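Uncharacterized protein Atu2129 (Agrobacterium tumefaciens, PDB 3DNH) is of unknown function but has a CREG-like beta-barrel related to FMN-binding pyridoxamine 5'-phosphate oxidases. Local coordinates at residues R33-L36 against H37-T41; A126-I129 against A130-K134. All coordinates share one frame; numbering follows the deposited sequence. Where two conformers were deposited one is given.

Interaction 1: R33-L36 against H37-T41; sequences RDVL and HTSRT
R33-L36 and H37 lie in the last turns of helix 28-38, which the chain leaves around T38; H37 N donates to R33 O at 3.1 Å and T38 N reaches D34 O only weakly. Two side-chain hydroxyls bond D34 O and V35 O. T38 OG1 donates to D34 O at 2.6 Å. With OG1 lodged between the backbone N and the carbonyl carbon (chi1 60°), the hydroxyl folds back onto the helix and meets the oxygen from above the carbonyl plane. One residue on, S39 OG donates to V35 O, also at 2.6 Å, from nearer that carbonyl's plane. The same OG lies against V35 CG1 at 3.3 Å. The H37 ring turns its CD2 edge to R33 O, 3.1 Å away. Its NE2 shares water 1 with R33 NE. The other ring nitrogen, ND1, bonds D225, while the R33 guanidinium pairs with D222. Water 2 donates to both L36 O and S39 O, at 2.7 Å each. V35 and L36 pack on L107 of strand 106-115. Serine and threonine hydroxyls bonded to carbonyls four residues back are a common feature of helices, and this helix end leads into barrel strand 41-47.

Interaction 2: A126-I129 against A130-K134; sequences ARYI and ARYPK
Y128 O is gripped by two backbone N-H groups, R131 N and Y132 N, each at 3.0 Å. The two come from different directions. Y132 N lies in the carbonyl plane, at a C=O...N angle of 155°. R131 N sits above that plane. Two residues earlier in the chain, A130 N donates to A126 O at 3.1 Å. Y132 N also makes a weak bond to I129 O. The bond from R131 spans three residues and the one from Y132 spans four, so three- and four-residue bonding mix as the weakly bonded end of the helix gives out.

The main side-chain contact joins Y128 and Y132. It is an edge-to-face aromatic pair with centroids 4.9 Å apart and planes at 52°. Y132 points CD2 at the Y128 ring, and this atom stands over the ring centre, 3.7 Å above the plane. The Y128 ring swings under Y132 because its CG is anti to the backbone N (chi1 -166°). Y132 CD2 also lies 3.3 Å from Y128 O, so a single edge carbon meets both the ring and the carbonyl of one residue. R131 CB covers part of one face of the Y132 ring, offset toward the rim.

On strand 54-63, Y128 OH bonds N60, and Y132 OH and R131 NH1 both bond I61 O. L102 and D100 of the second subunit pack on Y128 and Y132.

I129 CD1 comes within 3.9 Å of Y132 O. P133 has no N-H to give I129 O, so the helical bonding stops there. The arrangement is a helix C-terminus in which a shared carbonyl and an i, i+4 tyrosine pair close helix 121-131 against the barrel.

In the fold
Both contacts are helix ends of the same barrel domain, with centres about 15 Å apart. Both are partly buried. Interaction 1, about 6 Å from the centre of the chain, has no exposed residue among those that touch. Interaction 2 lies about 12 Å out; Y128, R131 and Y132 are buried, while A126, A130 and P133 are exposed. Both keep backbone helix bonds; the first adds hydroxyls, waters and a histidine, the second an aromatic pair. They meet directly: R40 NH1 probably bonds R131 O at 2.7 Å, and R40 O probably bonds Y132 OH at 3.1 Å. Both hold strand 54-63, through I61 and I63. Both also reach the second subunit, where F96 packs on T41.

Interaction 1: R33-L36 against H37-T41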
loop_
_atom_site.group_PDB
_atom_site.type_symbol
_atom_site.label_atom_id
_atom_site.label_comp_id
_atom_site.label_asym_id
_atom_site.label_seq_id
_atom_site.Cartn_x
_atom_site.Cartn_y
_atom_site.Cartn_z
ATOM N N ARG A 33 10.650 5.760 12.751
ATOM C CA ARG A 33 9.899 5.349 13.934
ATOM C C ARG A 33 8.505 5.954 13.905
ATOM O O ARG A 33 7.551 5.347 14.382
ATOM C CB ARG A 33 10.665 5.687 15.226
ATOM C CG ARG A 33 11.758 4.652 15.510
ATOM C CD ARG A 33 12.506 4.927 16.818
ATOM N NE ARG A 33 11.708 4.472 17.958
ATOM C CZ ARG A 33 11.888 4.924 19.182
ATOM N NH1 ARG A 33 12.857 5.798 19.391
ATOM N NH2 ARG A 33 11.125 4.482 20.188
ATOM N N ASP A 34 8.384 7.124 13.302
ATOM C CA ASP A 34 7.083 7.767 13.143
ATOM C C ASP A 34 6.224 7.027 12.151
ATOM O O ASP A 34 5.055 6.780 12.419
ATOM C CB ASP A 34 7.224 9.224 12.705
ATOM C CG ASP A 34 6.075 10.081 13.192
ATOM O OD1 ASP A 34 5.754 10.022 14.411
ATOM O OD2 ASP A 34 5.505 10.832 12.366
ATOM N N VAL A 35 6.803 6.635 11.020
ATOM C CA VAL A 35 6.070 5.803 10.033
ATOM C C VAL A 35 5.689 4.475 10.650
ATOM O O VAL A 35 4.592 3.923 10.392
ATOM C CB VAL A 35 6.927 5.528 8.760
ATOM C CG1 VAL A 35 6.187 4.599 7.794
ATOM C CG2 VAL A 35 7.264 6.842 8.057
ATOM N N LEU A 36 6.623 3.915 11.417
ATOM C CA LEU A 36 6.379 2.665 12.083
ATOM C C LEU A 36 5.118 2.723 12.952
ATOM O O LEU A 36 4.268 1.800 12.897
ATOM C CB LEU A 36 7.564 2.248 12.933
ATOM C CG LEU A 36 7.418 1.001 13.809
ATOM C CD1 LEU A 36 7.358 -0.285 13.020
ATOM C CD2 LEU A 36 8.633 1.018 14.776
ATOM N N HIS A 37 4.989 3.797 13.710
ATOM C CA HIS A 37 3.932 3.868 14.701
ATOM C C HIS A 37 2.597 4.386 14.183
ATOM O O HIS A 37 1.563 4.251 14.864
ATOM C CB HIS A 37 4.395 4.669 15.916
ATOM C CG HIS A 37 5.307 3.889 16.841
ATOM N ND1 HIS A 37 4.843 3.237 17.966
ATOM C CD2 HIS A 37 6.645 3.658 16.801
ATOM C CE1 HIS A 37 5.851 2.612 18.568
ATOM N NE2 HIS A 37 6.956 2.860 17.884
ATOM N N THR A 38 2.625 5.028 13.025
ATOM C CA THR A 38 1.459 5.754 12.563
ATOM C C THR A 38 0.947 5.236 11.222
ATOM O O THR A 38 0.088 5.878 10.596
ATOM C CB THR A 38 1.693 7.303 12.498
ATOM O OG1 THR A 38 2.775 7.604 11.587
ATOM C CG2 THR A 38 2.007 7.890 13.889
ATOM N N SER A 39 1.456 4.104 10.774
ATOM C CA SER A 39 0.928 3.502 9.517
ATOM C C SER A 39 -0.075 2.380 9.792
ATOM O O SER A 39 0.262 1.423 10.486
ATOM C CB SER A 39 2.086 3.017 8.604
ATOM O OG SER A 39 2.991 4.114 8.362
ATOM N N ARG A 40 -1.301 2.503 9.259
ATOM C CA ARG A 40 -2.319 1.424 9.350
ATOM C C ARG A 40 -2.111 0.313 8.324
ATOM O O ARG A 40 -2.130 -0.862 8.658
ATOM C CB ARG A 40 -3.774 1.938 9.206
ATOM C CG ARG A 40 -4.468 2.334 10.540
ATOM C CD ARG A 40 -6.040 2.674 10.331
ATOM N NE ARG A 40 -6.795 2.523 11.579
ATOM C CZ ARG A 40 -7.135 3.527 12.375
ATOM N NH1 ARG A 40 -7.825 3.292 13.487
ATOM N NH2 ARG A 40 -6.836 4.785 12.038
ATOM N N THR A 41 -1.930 0.692 7.065
ATOM C CA THR A 41 -1.860 -0.282 5.994
ATOM C C THR A 41 -0.417 -0.535 5.588
ATOM O O THR A 41 0.403 0.383 5.573
ATOM C CB THR A 41 -2.710 0.137 4.786
ATOM O OG1 THR A 41 -4.047 0.404 5.230
ATOM C CG2 THR A 41 -2.778 -0.991 3.751
HETATM O O HOH W 1 9.722 2.133 18.230
HETATM O O HOH W 2 1.618 1.565 12.776
#

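Interaction 2: A126-I129 against A130-K134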
loop_
_atom_site.group_PDB
_atom_site.type_symbol
_atom_site.label_atom_id
_atom_site.label_comp_id
_atom_site.label_asym_id
_atom_site.label_seq_id
_atom_site.Cartn_x
_atom_site.Cartn_y
_atom_site.Cartn_z
ATOM N N ALA A 126 -7.032 -7.968 21.322
ATOM C CA ALA A 126 -7.551 -6.737 21.873
ATOM C C ALA A 126 -6.755 -5.522 21.307
ATOM O O ALA A 126 -7.348 -4.509 20.901
ATOM C CB ALA A 126 -7.515 -6.781 23.379
ATOM N N ARG A 127 -5.436 -5.673 21.218
ATOM C CA ARG A 127 -4.585 -4.626 20.625
ATOM C C ARG A 127 -4.950 -4.300 19.173
ATOM O O ARG A 127 -4.992 -3.131 18.768
ATOM C CB ARG A 127 -3.125 -5.027 20.691
ATOM C CG ARG A 127 -2.499 -4.872 22.016
ATOM C CD ARG A 127 -1.147 -5.585 22.013
ATOM N NE ARG A 127 -0.468 -5.433 23.297
ATOM C CZ ARG A 127 0.680 -6.015 23.634
ATOM N NH1 ARG A 127 1.288 -6.870 22.799
ATOM N NH2 ARG A 127 1.200 -5.750 24.838
ATOM N N TYR A 128 -5.232 -5.341 18.388
ATOM C CA TYR A 128 -5.593 -5.171 17.009
ATOM C C TYR A 128 -6.965 -4.509 16.806
ATOM O O TYR A 128 -7.109 -3.603 15.984
ATOM C CB TYR A 128 -5.605 -6.554 16.364
ATOM C CG TYR A 128 -5.647 -6.575 14.865
ATOM C CD1 TYR A 128 -4.464 -6.606 14.115
ATOM C CD2 TYR A 128 -6.856 -6.677 14.196
ATOM C CE1 TYR A 128 -4.500 -6.674 12.721
ATOM C CE2 TYR A 128 -6.916 -6.762 12.822
ATOM C CZ TYR A 128 -5.730 -6.775 12.083
ATOM O OH TYR A 128 -5.804 -6.900 10.710
ATOM N N ILE A 129 -7.975 -5.001 17.539
ATOM C CA ILE A 129 -9.326 -4.454 17.565
ATOM C C ILE A 129 -9.351 -2.955 17.887
ATOM O O ILE A 129 -10.152 -2.208 17.334
ATOM C CB ILE A 129 -10.212 -5.194 18.638
ATOM C CG1 ILE A 129 -10.677 -6.592 18.154
ATOM C CG2 ILE A 129 -11.432 -4.390 19.032
ATOM C CD1 ILE A 129 -11.130 -6.620 16.794
ATOM N N ALA A 130 -8.467 -2.556 18.791
ATOM C CA ALA A 130 -8.294 -1.153 19.202
ATOM C C ALA A 130 -8.033 -0.252 17.985
ATOM O O ALA A 130 -8.508 0.863 17.948
ATOM C CB ALA A 130 -7.150 -1.041 20.234
ATOM N N ARG A 131 -7.338 -0.763 16.964
ATOM C CA ARG A 131 -7.049 0.015 15.765
ATOM C C ARG A 131 -8.023 -0.236 14.634
ATOM O O ARG A 131 -8.233 0.647 13.792
ATOM C CB ARG A 131 -5.613 -0.265 15.270
ATOM C CG ARG A 131 -4.548 0.443 16.005
ATOM C CD ARG A 131 -3.183 0.074 15.372
ATOM N NE ARG A 131 -2.160 1.017 15.767
ATOM C CZ ARG A 131 -0.970 1.153 15.180
ATOM N NH1 ARG A 131 -0.639 0.416 14.127
ATOM N NH2 ARG A 131 -0.119 2.071 15.633
ATOM N N TYR A 132 -8.597 -1.443 14.619
ATOM C CA TYR A 132 -9.351 -1.984 13.487
ATOM C C TYR A 132 -10.664 -2.562 14.023
ATOM O O TYR A 132 -10.799 -3.795 14.175
ATOM C CB TYR A 132 -8.525 -3.065 12.736
ATOM C CG TYR A 132 -7.174 -2.534 12.366
ATOM C CD1 TYR A 132 -7.073 -1.480 11.442
ATOM C CD2 TYR A 132 -6.013 -3.015 12.971
ATOM C CE1 TYR A 132 -5.877 -0.910 11.143
ATOM C CE2 TYR A 132 -4.778 -2.442 12.664
ATOM C CZ TYR A 132 -4.728 -1.390 11.751
ATOM O OH TYR A 132 -3.544 -0.803 11.432
ATOM N N PRO A 133 -11.640 -1.672 14.325
ATOM C CA PRO A 133 -12.870 -2.180 14.952
ATOM C C PRO A 133 -13.664 -3.159 14.088
ATOM O O PRO A 133 -14.436 -3.943 14.619
ATOM C CB PRO A 133 -13.674 -0.899 15.276
ATOM C CG PRO A 133 -13.167 0.114 14.368
ATOM C CD PRO A 133 -11.688 -0.207 14.153
ATOM N N LYS A 134 -13.464 -3.150 12.774
ATOM C CA LYS A 134 -14.153 -4.110 11.932
ATOM C C LYS A 134 -13.597 -5.520 12.113
ATOM O O LYS A 134 -14.258 -6.497 11.764
ATOM C CB LYS A 134 -14.106 -3.708 10.459
ATOM C CG LYS A 134 -15.277 -2.863 10.044
ATOM C CD LYS A 134 -15.311 -2.558 8.523
ATOM C CE LYS A 134 -14.227 -1.559 8.059
ATOM N NZ LYS A 134 -13.419 -0.888 9.169
#